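Local coordinates for histidine-containing phosphotransfer protein 2 (Oryza sativa, PDB 1YVI) that relays phosphoryl groups from cytokinin sensor histidine kinases to response regulators in a multistep His-to-Asp phosphorelay, promoting cytokinin signalling, at residues F50-L64 / Y78-A91. Numbering follows the deposited sequence.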
loop_
_atom_site.group_PDB
_atom_site.type_symbol
_atom_site.label_atom_id
_atom_site.label_comp_id
_atom_site.label_asym_id
_atom_site.label_seq_id
_atom_site.Cartn_x
_atom_site.Cartn_y
_atom_site.Cartn_z
ATOM N N PHE A 50 5.590 1.937 -4.972
ATOM C CA PHE A 50 4.457 2.149 -4.084
ATOM C C PHE A 50 4.896 2.073 -2.602
ATOM O O PHE A 50 4.498 2.924 -1.781
ATOM C CB PHE A 50 3.389 1.113 -4.321
ATOM C CG PHE A 50 2.309 1.165 -3.289
ATOM C CD1 PHE A 50 1.392 2.208 -3.312
ATOM C CD2 PHE A 50 2.286 0.241 -2.235
ATOM C CE1 PHE A 50 0.380 2.322 -2.328
ATOM C CE2 PHE A 50 1.266 0.346 -1.253
ATOM C CZ PHE A 50 0.295 1.389 -1.351
ATOM N N CYS A 51 5.688 1.061 -2.260
ATOM C CA CYS A 51 6.179 0.926 -0.867
ATOM C C CYS A 51 6.944 2.201 -0.427
ATOM O O CYS A 51 6.665 2.775 0.653
ATOM C CB CYS A 51 7.024 -0.339 -0.714
ATOM S SG CYS A 51 5.969 -1.842 -0.716
ATOM N N ASP A 52 7.875 2.649 -1.277
ATOM C CA ASP A 52 8.637 3.899 -1.055
ATOM C C ASP A 52 7.714 5.082 -0.885
ATOM O O ASP A 52 7.827 5.832 0.096
ATOM C CB ASP A 52 9.583 4.204 -2.246
ATOM C CG ASP A 52 10.744 3.205 -2.360
ATOM O OD1 ASP A 52 10.941 2.428 -1.393
ATOM O OD2 ASP A 52 11.468 3.214 -3.429
ATOM N N ASP A 53 6.787 5.262 -1.825
ATOM C CA ASP A 53 5.918 6.452 -1.827
ATOM C C ASP A 53 4.981 6.477 -0.644
ATOM O O ASP A 53 4.740 7.533 -0.086
ATOM C CB ASP A 53 4.952 6.451 -3.041
ATOM C CG ASP A 53 5.551 7.051 -4.259
ATOM O OD1 ASP A 53 6.644 7.650 -4.124
ATOM O OD2 ASP A 53 4.950 6.898 -5.370
ATOM N N ALA A 54 4.352 5.341 -0.344
ATOM C CA ALA A 54 3.431 5.251 0.822
ATOM C C ALA A 54 4.169 5.544 2.086
ATOM O O ALA A 54 3.698 6.284 2.910
ATOM C CB ALA A 54 2.814 3.858 0.928
ATOM N N ASP A 55 5.329 4.925 2.254
ATOM C CA ASP A 55 6.138 5.168 3.438
ATOM C C ASP A 55 6.504 6.666 3.581
ATOM O O ASP A 55 6.439 7.247 4.678
ATOM C CB ASP A 55 7.412 4.331 3.356
ATOM C CG ASP A 55 8.414 4.728 4.432
ATOM O OD1 ASP A 55 8.178 4.384 5.597
ATOM O OD2 ASP A 55 9.380 5.449 4.109
ATOM N N ARG A 56 6.868 7.285 2.477
ATOM C CA ARG A 56 7.149 8.725 2.444
ATOM C C ARG A 56 5.935 9.551 2.845
ATOM O O ARG A 56 6.040 10.543 3.616
ATOM C CB ARG A 56 7.578 9.146 1.024
ATOM C CG ARG A 56 7.962 10.581 0.925
ATOM C CD ARG A 56 8.296 11.022 -0.485
ATOM N NE ARG A 56 7.303 10.569 -1.462
ATOM C CZ ARG A 56 6.199 11.235 -1.775
ATOM N NH1 ARG A 56 5.902 12.404 -1.203
ATOM N NH2 ARG A 56 5.389 10.722 -2.669
ATOM N N ILE A 57 4.775 9.227 2.287
ATOM C CA ILE A 57 3.574 10.000 2.601
ATOM C C ILE A 57 3.121 9.806 4.054
ATOM O O ILE A 57 2.639 10.733 4.680
ATOM C CB ILE A 57 2.399 9.606 1.636
ATOM C CG1 ILE A 57 2.662 10.112 0.225
ATOM C CG2 ILE A 57 1.033 10.215 2.107
ATOM C CD1 ILE A 57 1.926 9.288 -0.849
ATOM N N ILE A 58 3.123 8.569 4.521
ATOM C CA ILE A 58 2.781 8.297 5.937
ATOM C C ILE A 58 3.674 9.177 6.832
ATOM O O ILE A 58 3.194 9.849 7.756
ATOM C CB ILE A 58 2.980 6.802 6.278
ATOM C CG1 ILE A 58 1.867 5.984 5.576
ATOM C CG2 ILE A 58 3.067 6.592 7.841
ATOM C CD1 ILE A 58 2.012 4.479 5.601
ATOM N N ASN A 59 4.975 9.213 6.529
ATOM C CA ASN A 59 5.900 10.027 7.336
ATOM C C ASN A 59 5.622 11.500 7.199
ATOM O O ASN A 59 5.724 12.219 8.188
ATOM C CB ASN A 59 7.338 9.750 6.959
ATOM C CG ASN A 59 7.771 8.348 7.336
ATOM O OD1 ASN A 59 7.247 7.759 8.272
ATOM N ND2 ASN A 59 8.774 7.823 6.619
ATOM N N GLU A 60 5.217 11.978 6.015
ATOM C CA GLU A 60 4.838 13.412 5.881
ATOM C C GLU A 60 3.583 13.766 6.679
ATOM O O GLU A 60 3.475 14.867 7.241
ATOM C CB GLU A 60 4.597 13.854 4.411
ATOM C CG GLU A 60 5.768 13.670 3.489
ATOM C CD GLU A 60 6.860 14.734 3.589
ATOM O OE1 GLU A 60 6.785 15.620 4.479
ATOM O OE2 GLU A 60 7.807 14.668 2.752
ATOM N N ILE A 61 2.585 12.898 6.622
ATOM C CA ILE A 61 1.402 13.087 7.456
ATOM C C ILE A 61 1.764 13.116 8.960
ATOM O O ILE A 61 1.328 14.031 9.675
ATOM C CB ILE A 61 0.373 11.987 7.216
ATOM C CG1 ILE A 61 -0.202 12.119 5.763
ATOM C CG2 ILE A 61 -0.856 12.159 8.167
ATOM C CD1 ILE A 61 -0.913 10.800 5.290
ATOM N N ALA A 62 2.548 12.131 9.425
ATOM C CA ALA A 62 3.027 12.127 10.835
ATOM C C ALA A 62 3.612 13.470 11.230
ATOM O O ALA A 62 3.259 14.028 12.290
ATOM C CB ALA A 62 4.014 10.963 11.103
ATOM N N THR A 63 4.474 14.018 10.396
ATOM C CA THR A 63 5.086 15.321 10.633
ATOM C C THR A 63 4.081 16.446 10.726
ATOM O O THR A 63 4.179 17.292 11.639
ATOM C CB THR A 63 6.159 15.660 9.561
ATOM O OG1 THR A 63 7.172 14.684 9.656
ATOM C CG2 THR A 63 6.765 17.047 9.750
ATOM N N LEU A 64 3.103 16.468 9.817
ATOM C CA LEU A 64 2.070 17.471 9.886
ATOM C C LEU A 64 1.307 17.391 11.203
ATOM O O LEU A 64 0.906 18.441 11.804
ATOM C CB LEU A 64 1.103 17.351 8.692
ATOM C CG LEU A 64 1.618 17.638 7.262
ATOM C CD1 LEU A 64 0.524 17.207 6.269
ATOM C CD2 LEU A 64 1.905 19.127 7.121
ATOM N N TYR A 78 -2.749 14.887 1.612
ATOM C CA TYR A 78 -1.816 13.732 1.627
ATOM C C TYR A 78 -2.519 12.390 1.728
ATOM O O TYR A 78 -2.142 11.419 1.063
ATOM C CB TYR A 78 -0.834 13.788 2.788
ATOM C CG TYR A 78 0.421 14.561 2.461
ATOM C CD1 TYR A 78 1.328 14.106 1.512
ATOM C CD2 TYR A 78 0.732 15.691 3.153
ATOM C CE1 TYR A 78 2.516 14.819 1.251
ATOM C CE2 TYR A 78 1.889 16.410 2.893
ATOM C CZ TYR A 78 2.788 15.951 1.965
ATOM O OH TYR A 78 3.874 16.735 1.716
ATOM N N VAL A 79 -3.522 12.318 2.596
ATOM C CA VAL A 79 -4.343 11.101 2.700
ATOM C C VAL A 79 -5.008 10.790 1.335
ATOM O O VAL A 79 -5.119 9.658 0.920
ATOM C CB VAL A 79 -5.388 11.278 3.886
ATOM C CG1 VAL A 79 -6.470 10.197 3.850
ATOM C CG2 VAL A 79 -4.571 11.278 5.229
ATOM N N HIS A 80 -5.460 11.824 0.642
ATOM C CA HIS A 80 -6.113 11.636 -0.636
ATOM C C HIS A 80 -5.100 11.074 -1.637
ATOM O O HIS A 80 -5.418 10.212 -2.425
ATOM C CB HIS A 80 -6.630 13.009 -1.134
ATOM C CG HIS A 80 -7.362 12.950 -2.447
ATOM N ND1 HIS A 80 -6.766 13.297 -3.651
ATOM C CD2 HIS A 80 -8.634 12.569 -2.748
ATOM C CE1 HIS A 80 -7.629 13.101 -4.639
ATOM N NE2 HIS A 80 -8.779 12.688 -4.116
ATOM N N GLN A 81 -3.871 11.582 -1.605
ATOM C CA GLN A 81 -2.808 11.026 -2.463
ATOM C C GLN A 81 -2.590 9.554 -2.159
ATOM O O GLN A 81 -2.403 8.781 -3.084
ATOM C CB GLN A 81 -1.464 11.693 -2.215
ATOM C CG GLN A 81 -1.316 13.004 -2.755
ATOM C CD GLN A 81 0.166 13.365 -2.968
ATOM O OE1 GLN A 81 0.472 14.202 -3.813
ATOM N NE2 GLN A 81 1.067 12.769 -2.192
ATOM N N LEU A 82 -2.486 9.200 -0.872
ATOM C CA LEU A 82 -2.200 7.808 -0.505
ATOM C C LEU A 82 -3.386 6.927 -0.936
ATOM O O LEU A 82 -3.191 5.815 -1.339
ATOM C CB LEU A 82 -1.968 7.667 1.008
ATOM C CG LEU A 82 -1.639 6.274 1.538
ATOM C CD1 LEU A 82 -0.457 5.657 0.782
ATOM C CD2 LEU A 82 -1.344 6.370 3.040
ATOM N N LYS A 83 -4.607 7.442 -0.783
ATOM C CA LYS A 83 -5.812 6.751 -1.205
ATOM C C LYS A 83 -5.740 6.413 -2.684
ATOM O O LYS A 83 -6.030 5.283 -3.086
ATOM C CB LYS A 83 -7.029 7.630 -1.003
ATOM C CG LYS A 83 -8.289 6.816 -1.165
ATOM C CD LYS A 83 -9.463 7.674 -1.438
ATOM C CE LYS A 83 -9.687 7.857 -2.891
ATOM N NZ LYS A 83 -10.736 6.899 -3.333
ATOM N N GLY A 84 -5.387 7.413 -3.494
ATOM C CA GLY A 84 -5.191 7.208 -4.928
ATOM C C GLY A 84 -4.062 6.263 -5.305
ATOM O O GLY A 84 -4.267 5.408 -6.164
ATOM N N SER A 85 -2.860 6.391 -4.721
ATOM C CA SER A 85 -1.822 5.423 -5.018
ATOM C C SER A 85 -2.144 3.991 -4.561
ATOM O O SER A 85 -1.793 3.005 -5.251
ATOM C CB SER A 85 -0.422 5.854 -4.526
ATOM O OG SER A 85 -0.394 5.858 -3.111
ATOM N N SER A 86 -2.784 3.874 -3.396
ATOM C CA SER A 86 -3.208 2.589 -2.897
ATOM C C SER A 86 -4.257 2.006 -3.857
ATOM O O SER A 86 -4.173 0.833 -4.188
ATOM C CB SER A 86 -3.820 2.729 -1.472
ATOM O OG SER A 86 -2.775 3.232 -0.636
ATOM N N ALA A 87 -5.232 2.792 -4.305
ATOM C CA ALA A 87 -6.253 2.254 -5.213
ATOM C C ALA A 87 -5.592 1.659 -6.495
ATOM O O ALA A 87 -5.921 0.550 -6.972
ATOM C CB ALA A 87 -7.264 3.379 -5.576
ATOM N N SER A 88 -4.612 2.391 -7.016
ATOM C CA SER A 88 -3.949 2.053 -8.281
ATOM C C SER A 88 -3.087 0.804 -8.211
ATOM O O SER A 88 -2.870 0.159 -9.228
ATOM C CB SER A 88 -3.053 3.229 -8.699
ATOM O OG SER A 88 -3.863 4.305 -9.119
ATOM N N VAL A 89 -2.550 0.449 -7.043
ATOM C CA VAL A 89 -1.852 -0.847 -6.912
ATOM C C VAL A 89 -2.762 -1.950 -6.393
ATOM O O VAL A 89 -2.330 -3.093 -6.276
ATOM C CB VAL A 89 -0.574 -0.800 -6.034
ATOM C CG1 VAL A 89 0.439 0.174 -6.641
ATOM C CG2 VAL A 89 -0.952 -0.450 -4.547
ATOM N N GLY A 90 -4.009 -1.607 -6.075
ATOM C CA GLY A 90 -4.915 -2.545 -5.457
ATOM C C GLY A 90 -4.814 -2.770 -3.954
ATOM O O GLY A 90 -5.356 -3.748 -3.450
ATOM N N ALA A 91 -4.229 -1.826 -3.214
ATOM C CA ALA A 91 -4.062 -1.973 -1.783
ATOM C C ALA A 91 -5.359 -1.513 -1.142
ATOM O O ALA A 91 -5.415 -0.423 -0.554
ATOM C CB ALA A 91 -2.898 -1.105 -1.325
#
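The F50 ring packs against V89 CG2 at one end of a largely apolar seam that no hydrogen bond crosses. A chi1 of 171° swings F50 CG opposite the backbone N and carries the ring to the last turn of helix 72-89. V89 CG2 sits over the F50 ring centre, 3.6 Å from the centroid, in a CH-pi contact, while A54 CB lies over the opposite face, toward the rim. The S86 hydroxyl meets the ring edge in plane, OG 3.7 Å from F50 CZ, and S86 OG is itself tied back to L82 O by a 2.7 Å hydrogen bond within its own helix. Midway, L82 sends CD1 to A54 CB (3.7 Å) and CD2 to I58 CG1. At the far end Y78 is a knob in the hole formed by I57, E60, I61 and L64: E60 CB lies over one ring face, L64 CD1 touches the edge 3.5 Å from Y78 CD2, and I61 CG1 packs against Y78 CB. Segments 50-64 and 78-89 run antiparallel, their axes approaching to 9.8 Å at a signed crossing angle of -162°. V120 and F124 of helix 110-142 adjoin L82 and A54, as expected in the four-helix bundle of HPt domains; H80, the predicted phosphohistidine here, is exposed on helix 72-89.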